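Local coordinates for endo-1,4-beta-mannanase (Eisenia fetida, PDB 5Y6T), which probably hydrolyses internal beta-1,4-mannosidic linkages in mannans, as a cold-adapted endo-mannanase of glycoside hydrolase family 5, at residues Asn284-Phe298 and Phe312-Trp326. Residues are numbered along the deposited sequence; the frame is centred on the assembly and turned at random.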
# COMPACT_ATOMS: atom_id res chain seq x y z
N ASN A 284 -4.13 17.90 -3.34
CA ASN A 284 -4.25 17.10 -2.12
C ASN A 284 -4.80 17.98 -0.94
O ASN A 284 -5.48 17.49 -0.05
CB ASN A 284 -2.92 16.53 -1.74
CG ASN A 284 -3.01 15.68 -0.51
OD1 ASN A 284 -3.90 14.86 -0.39
ND2 ASN A 284 -2.18 15.94 0.43
N SER A 285 -4.46 19.27 -0.92
CA SER A 285 -5.00 20.13 0.16
C SER A 285 -6.51 20.15 0.26
O SER A 285 -7.06 20.28 1.38
CB SER A 285 -4.46 21.54 0.05
OG SER A 285 -3.13 21.60 0.52
N GLN A 286 -7.22 19.99 -0.86
CA GLN A 286 -8.69 19.97 -0.81
C GLN A 286 -9.25 18.81 -0.04
O GLN A 286 -10.39 18.89 0.39
CB GLN A 286 -9.27 20.07 -2.21
CG GLN A 286 -9.05 21.47 -2.77
CD GLN A 286 -9.58 21.68 -4.14
OE1 GLN A 286 -10.19 20.78 -4.73
NE2 GLN A 286 -9.36 22.87 -4.66
N TYR A 287 -8.48 17.73 0.15
CA TYR A 287 -8.93 16.65 0.96
C TYR A 287 -8.89 16.94 2.47
O TYR A 287 -9.48 16.16 3.28
CB TYR A 287 -8.15 15.36 0.68
CG TYR A 287 -8.29 14.82 -0.70
CD1 TYR A 287 -9.55 14.59 -1.23
CD2 TYR A 287 -7.19 14.50 -1.45
CE1 TYR A 287 -9.70 14.07 -2.53
CE2 TYR A 287 -7.31 13.95 -2.71
CZ TYR A 287 -8.55 13.73 -3.24
OH TYR A 287 -8.64 13.20 -4.54
N ASN A 288 -8.19 18.00 2.85
CA ASN A 288 -8.03 18.45 4.25
C ASN A 288 -7.67 17.29 5.23
O ASN A 288 -8.41 16.97 6.21
CB ASN A 288 -9.30 19.15 4.75
CG ASN A 288 -8.98 19.93 6.00
OD1 ASN A 288 -7.83 20.29 6.22
ND2 ASN A 288 -9.95 20.03 6.88
N LEU A 289 -6.61 16.57 4.86
CA LEU A 289 -6.14 15.41 5.61
C LEU A 289 -5.15 15.79 6.68
O LEU A 289 -4.41 16.76 6.52
CB LEU A 289 -5.49 14.37 4.63
CG LEU A 289 -6.43 13.88 3.54
CD1 LEU A 289 -5.70 13.11 2.45
CD2 LEU A 289 -7.59 13.09 4.07
N ASP A 290 -5.12 14.96 7.71
CA ASP A 290 -4.16 15.01 8.82
C ASP A 290 -2.90 14.18 8.69
O ASP A 290 -2.15 13.98 9.67
CB ASP A 290 -4.87 14.74 10.18
CG ASP A 290 -5.48 13.34 10.27
OD1 ASP A 290 -5.48 12.62 9.27
OD2 ASP A 290 -6.21 13.04 11.28
N LYS A 291 -2.62 13.71 7.46
CA LYS A 291 -1.42 12.94 7.10
C LYS A 291 -1.16 13.27 5.65
O LYS A 291 -2.10 13.64 4.91
CB LYS A 291 -1.68 11.42 7.20
CG LYS A 291 -2.23 11.00 8.57
CD LYS A 291 -2.49 9.49 8.59
CE LYS A 291 -3.31 9.02 9.79
NZ LYS A 291 -2.65 9.29 11.07
N PRO A 292 0.09 13.11 5.20
CA PRO A 292 0.35 13.15 3.77
C PRO A 292 -0.43 12.09 3.02
O PRO A 292 -0.94 11.16 3.66
CB PRO A 292 1.88 12.92 3.68
CG PRO A 292 2.40 12.65 4.99
CD PRO A 292 1.24 12.62 5.98
N ASN A 293 -0.51 12.23 1.68
CA ASN A 293 -1.29 11.37 0.82
C ASN A 293 -0.51 11.04 -0.41
O ASN A 293 -0.03 11.94 -1.07
CB ASN A 293 -2.56 12.14 0.42
CG ASN A 293 -3.59 11.29 -0.27
OD1 ASN A 293 -3.56 10.06 -0.23
ND2 ASN A 293 -4.56 11.94 -0.83
N ASN A 294 -0.49 9.76 -0.76
CA ASN A 294 0.22 9.16 -1.91
C ASN A 294 -0.76 8.69 -2.92
O ASN A 294 -1.67 8.01 -2.57
CB ASN A 294 1.05 8.03 -1.38
CG ASN A 294 1.84 7.30 -2.47
OD1 ASN A 294 1.34 7.04 -3.55
ND2 ASN A 294 3.05 6.92 -2.14
N ILE A 295 -0.59 9.05 -4.22
CA ILE A 295 -1.47 8.47 -5.23
C ILE A 295 -0.83 7.10 -5.55
O ILE A 295 0.02 7.00 -6.48
CB ILE A 295 -1.61 9.37 -6.46
CG1 ILE A 295 -1.93 10.83 -6.08
CG2 ILE A 295 -2.62 8.75 -7.43
CD1 ILE A 295 -2.23 11.78 -7.27
N GLY A 296 -1.29 6.08 -4.84
CA GLY A 296 -0.63 4.74 -4.73
C GLY A 296 -0.83 3.83 -5.93
O GLY A 296 -0.19 2.79 -6.05
N GLU A 297 -1.84 4.14 -6.77
CA GLU A 297 -2.04 3.48 -8.06
C GLU A 297 -2.76 4.45 -9.02
O GLU A 297 -3.66 5.18 -8.62
CB GLU A 297 -2.95 2.29 -7.96
CG GLU A 297 -2.50 1.09 -7.12
CD GLU A 297 -3.44 -0.11 -7.15
OE1 GLU A 297 -4.33 -0.15 -8.10
OE2 GLU A 297 -3.32 -1.02 -6.26
N PHE A 298 -2.37 4.36 -10.28
CA PHE A 298 -3.03 5.01 -11.42
C PHE A 298 -2.34 4.48 -12.65
O PHE A 298 -1.28 3.88 -12.57
CB PHE A 298 -2.87 6.54 -11.40
CG PHE A 298 -1.46 7.00 -11.35
CD1 PHE A 298 -0.71 7.04 -10.17
CD2 PHE A 298 -0.78 7.27 -12.51
CE1 PHE A 298 0.62 7.46 -10.17
CE2 PHE A 298 0.55 7.62 -12.52
CZ PHE A 298 1.27 7.69 -11.37
N PHE A 312 2.11 11.82 -13.21
CA PHE A 312 3.24 12.01 -12.25
C PHE A 312 3.48 13.48 -11.96
O PHE A 312 3.73 13.86 -10.77
CB PHE A 312 4.53 11.42 -12.75
CG PHE A 312 4.62 9.92 -12.53
CD1 PHE A 312 4.12 9.03 -13.46
CD2 PHE A 312 5.30 9.43 -11.42
CE1 PHE A 312 4.23 7.65 -13.27
CE2 PHE A 312 5.39 8.05 -11.18
CZ PHE A 312 4.91 7.15 -12.14
N ASP A 313 3.34 14.32 -12.98
CA ASP A 313 3.53 15.75 -12.76
C ASP A 313 2.51 16.31 -11.75
O ASP A 313 2.84 17.14 -10.93
CB ASP A 313 3.51 16.56 -14.10
CG ASP A 313 4.04 17.97 -13.90
OD1 ASP A 313 5.30 18.10 -13.78
OD2 ASP A 313 3.23 18.91 -13.72
N TRP A 314 1.27 15.93 -11.89
CA TRP A 314 0.19 16.41 -11.05
C TRP A 314 0.50 16.00 -9.62
O TRP A 314 0.40 16.78 -8.72
CB TRP A 314 -1.13 15.82 -11.51
CG TRP A 314 -2.28 16.31 -10.68
CD1 TRP A 314 -2.82 15.73 -9.58
CD2 TRP A 314 -2.98 17.55 -10.87
NE1 TRP A 314 -3.79 16.54 -9.03
CE2 TRP A 314 -3.93 17.65 -9.84
CE3 TRP A 314 -2.88 18.59 -11.84
CZ2 TRP A 314 -4.84 18.76 -9.75
CZ3 TRP A 314 -3.77 19.68 -11.74
CH2 TRP A 314 -4.71 19.77 -10.66
N ALA A 315 0.89 14.73 -9.41
CA ALA A 315 1.13 14.24 -8.06
C ALA A 315 2.22 15.09 -7.37
O ALA A 315 2.12 15.48 -6.22
CB ALA A 315 1.56 12.81 -8.11
N TYR A 316 3.27 15.36 -8.13
CA TYR A 316 4.47 16.06 -7.65
C TYR A 316 4.18 17.51 -7.30
O TYR A 316 4.71 18.05 -6.33
CB TYR A 316 5.65 15.93 -8.63
CG TYR A 316 6.91 16.49 -8.05
CD1 TYR A 316 7.69 15.72 -7.16
CD2 TYR A 316 7.32 17.74 -8.36
CE1 TYR A 316 8.84 16.23 -6.57
CE2 TYR A 316 8.48 18.26 -7.82
CZ TYR A 316 9.23 17.52 -6.90
OH TYR A 316 10.38 17.99 -6.31
N THR A 317 3.34 18.14 -8.11
CA THR A 317 3.16 19.58 -8.01
C THR A 317 1.92 20.02 -7.23
O THR A 317 1.81 21.18 -6.91
CB THR A 317 3.08 20.19 -9.42
OG1 THR A 317 1.98 19.64 -10.14
CG2 THR A 317 4.39 19.95 -10.18
N GLN A 318 1.01 19.11 -6.97
CA GLN A 318 -0.29 19.48 -6.35
C GLN A 318 -0.46 18.83 -4.98
O GLN A 318 -1.63 18.60 -4.53
CB GLN A 318 -1.40 19.04 -7.32
CG GLN A 318 -1.34 19.83 -8.64
CD GLN A 318 -1.58 21.31 -8.42
OE1 GLN A 318 -2.27 21.69 -7.52
NE2 GLN A 318 -1.01 22.16 -9.30
N GLY A 319 0.64 18.57 -4.29
CA GLY A 319 0.54 18.35 -2.81
C GLY A 319 0.62 16.91 -2.31
O GLY A 319 0.50 16.65 -1.10
N TYR A 320 0.88 15.97 -3.22
CA TYR A 320 0.98 14.54 -2.85
C TYR A 320 2.40 14.17 -2.47
O TYR A 320 3.37 14.84 -2.83
CB TYR A 320 0.42 13.65 -3.96
CG TYR A 320 -1.02 13.96 -4.28
CD1 TYR A 320 -1.37 14.99 -5.16
CD2 TYR A 320 -2.05 13.36 -3.59
CE1 TYR A 320 -2.69 15.35 -5.40
CE2 TYR A 320 -3.34 13.70 -3.81
CZ TYR A 320 -3.69 14.69 -4.71
OH TYR A 320 -4.99 15.01 -4.88
N CYS A 321 2.56 13.09 -1.69
CA CYS A 321 3.85 12.64 -1.25
C CYS A 321 4.40 11.44 -2.04
O CYS A 321 5.45 10.91 -1.73
CB CYS A 321 3.86 12.32 0.24
SG CYS A 321 2.93 10.84 0.74
N GLY A 322 3.68 11.02 -3.06
CA GLY A 322 4.15 9.96 -3.92
C GLY A 322 3.15 9.69 -5.03
O GLY A 322 1.99 10.16 -5.02
N ALA A 323 3.66 8.90 -6.00
CA ALA A 323 2.95 8.43 -7.13
C ALA A 323 3.52 7.07 -7.57
O ALA A 323 4.68 7.00 -7.86
CB ALA A 323 3.08 9.46 -8.23
N TRP A 324 2.69 6.02 -7.50
CA TRP A 324 3.07 4.70 -7.93
C TRP A 324 2.16 4.23 -9.03
O TRP A 324 1.00 4.01 -8.81
CB TRP A 324 3.05 3.70 -6.82
CG TRP A 324 4.05 3.99 -5.71
CD1 TRP A 324 5.33 4.42 -5.86
CD2 TRP A 324 3.84 3.83 -4.31
NE1 TRP A 324 5.91 4.56 -4.62
CE2 TRP A 324 5.00 4.20 -3.66
CE3 TRP A 324 2.75 3.42 -3.54
CZ2 TRP A 324 5.11 4.15 -2.25
CZ3 TRP A 324 2.85 3.38 -2.17
CH2 TRP A 324 4.03 3.71 -1.53
N SER A 325 2.73 4.07 -10.24
CA SER A 325 1.96 3.59 -11.39
C SER A 325 1.61 2.11 -11.32
O SER A 325 2.25 1.33 -10.59
CB SER A 325 2.72 3.94 -12.66
OG SER A 325 3.99 3.32 -12.70
N TRP A 326 0.63 1.72 -12.13
CA TRP A 326 0.13 0.37 -12.19
C TRP A 326 0.45 -0.23 -13.61
O TRP A 326 -0.06 0.28 -14.61
CB TRP A 326 -1.38 0.32 -11.92
CG TRP A 326 -1.86 -1.08 -11.81
CD1 TRP A 326 -2.45 -1.85 -12.79
CD2 TRP A 326 -1.70 -1.93 -10.67
NE1 TRP A 326 -2.65 -3.15 -12.32
CE2 TRP A 326 -2.24 -3.21 -11.01
CE3 TRP A 326 -1.20 -1.73 -9.37
CZ2 TRP A 326 -2.23 -4.29 -10.11
CZ3 TRP A 326 -1.23 -2.80 -8.48
CH2 TRP A 326 -1.75 -4.06 -8.87
O HOH W 1 -2.24 20.60 -2.37
O HOH W 2 0.95 14.76 0.85
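The ring of Y320 fills a slot between N284 and I295 where a parallel beta-alpha-beta unit, part of the (beta/alpha)8 barrel of family 5 glycosidases, brings strands 293-297 and 322-325 together with axes 4.6 Å apart and 4° from parallel. N284 CB lies 3.6 Å from the Y320 ring centroid on one face; I295 CD1 sits 3.8 Å from that centroid on the opposite face, over the ring centre. With CG swung anti to its carbonyl carbon (chi1 -59°), Y320 slides into this slot, and its OH is hydrogen-bonded to the carbonyl O of V282. Cutting Y320 back to alanine would probably open a gap between N284 CB and I295 CD1 and leave the V282 carbonyl without its hydroxyl partner.

The strand pairing is set by backbone bonds: C321 N to N293 O, I295 N to G322 O, and W324 N to I295 O at 3.0 Å. Beside them P292 CB rests against C321 SG at 3.8 Å. On the helix side, F298 pushes its CZ edge against the face of F312, ring planes at 75° and F298 CZ to F312 CE1 3.5 Å; A323 CB abuts F298 CE1. Farther along, E297 is salt-bridged to R67 through OE2 and hydrogen-bonded to Y268 through OE1; OE2 also shares a hydrogen bond with a Tris molecule, probably from the crystallisation liquor. The E297 carboxylate lies alongside the W326 ring, with E297 OE2 3.5 Å from W326 CZ3.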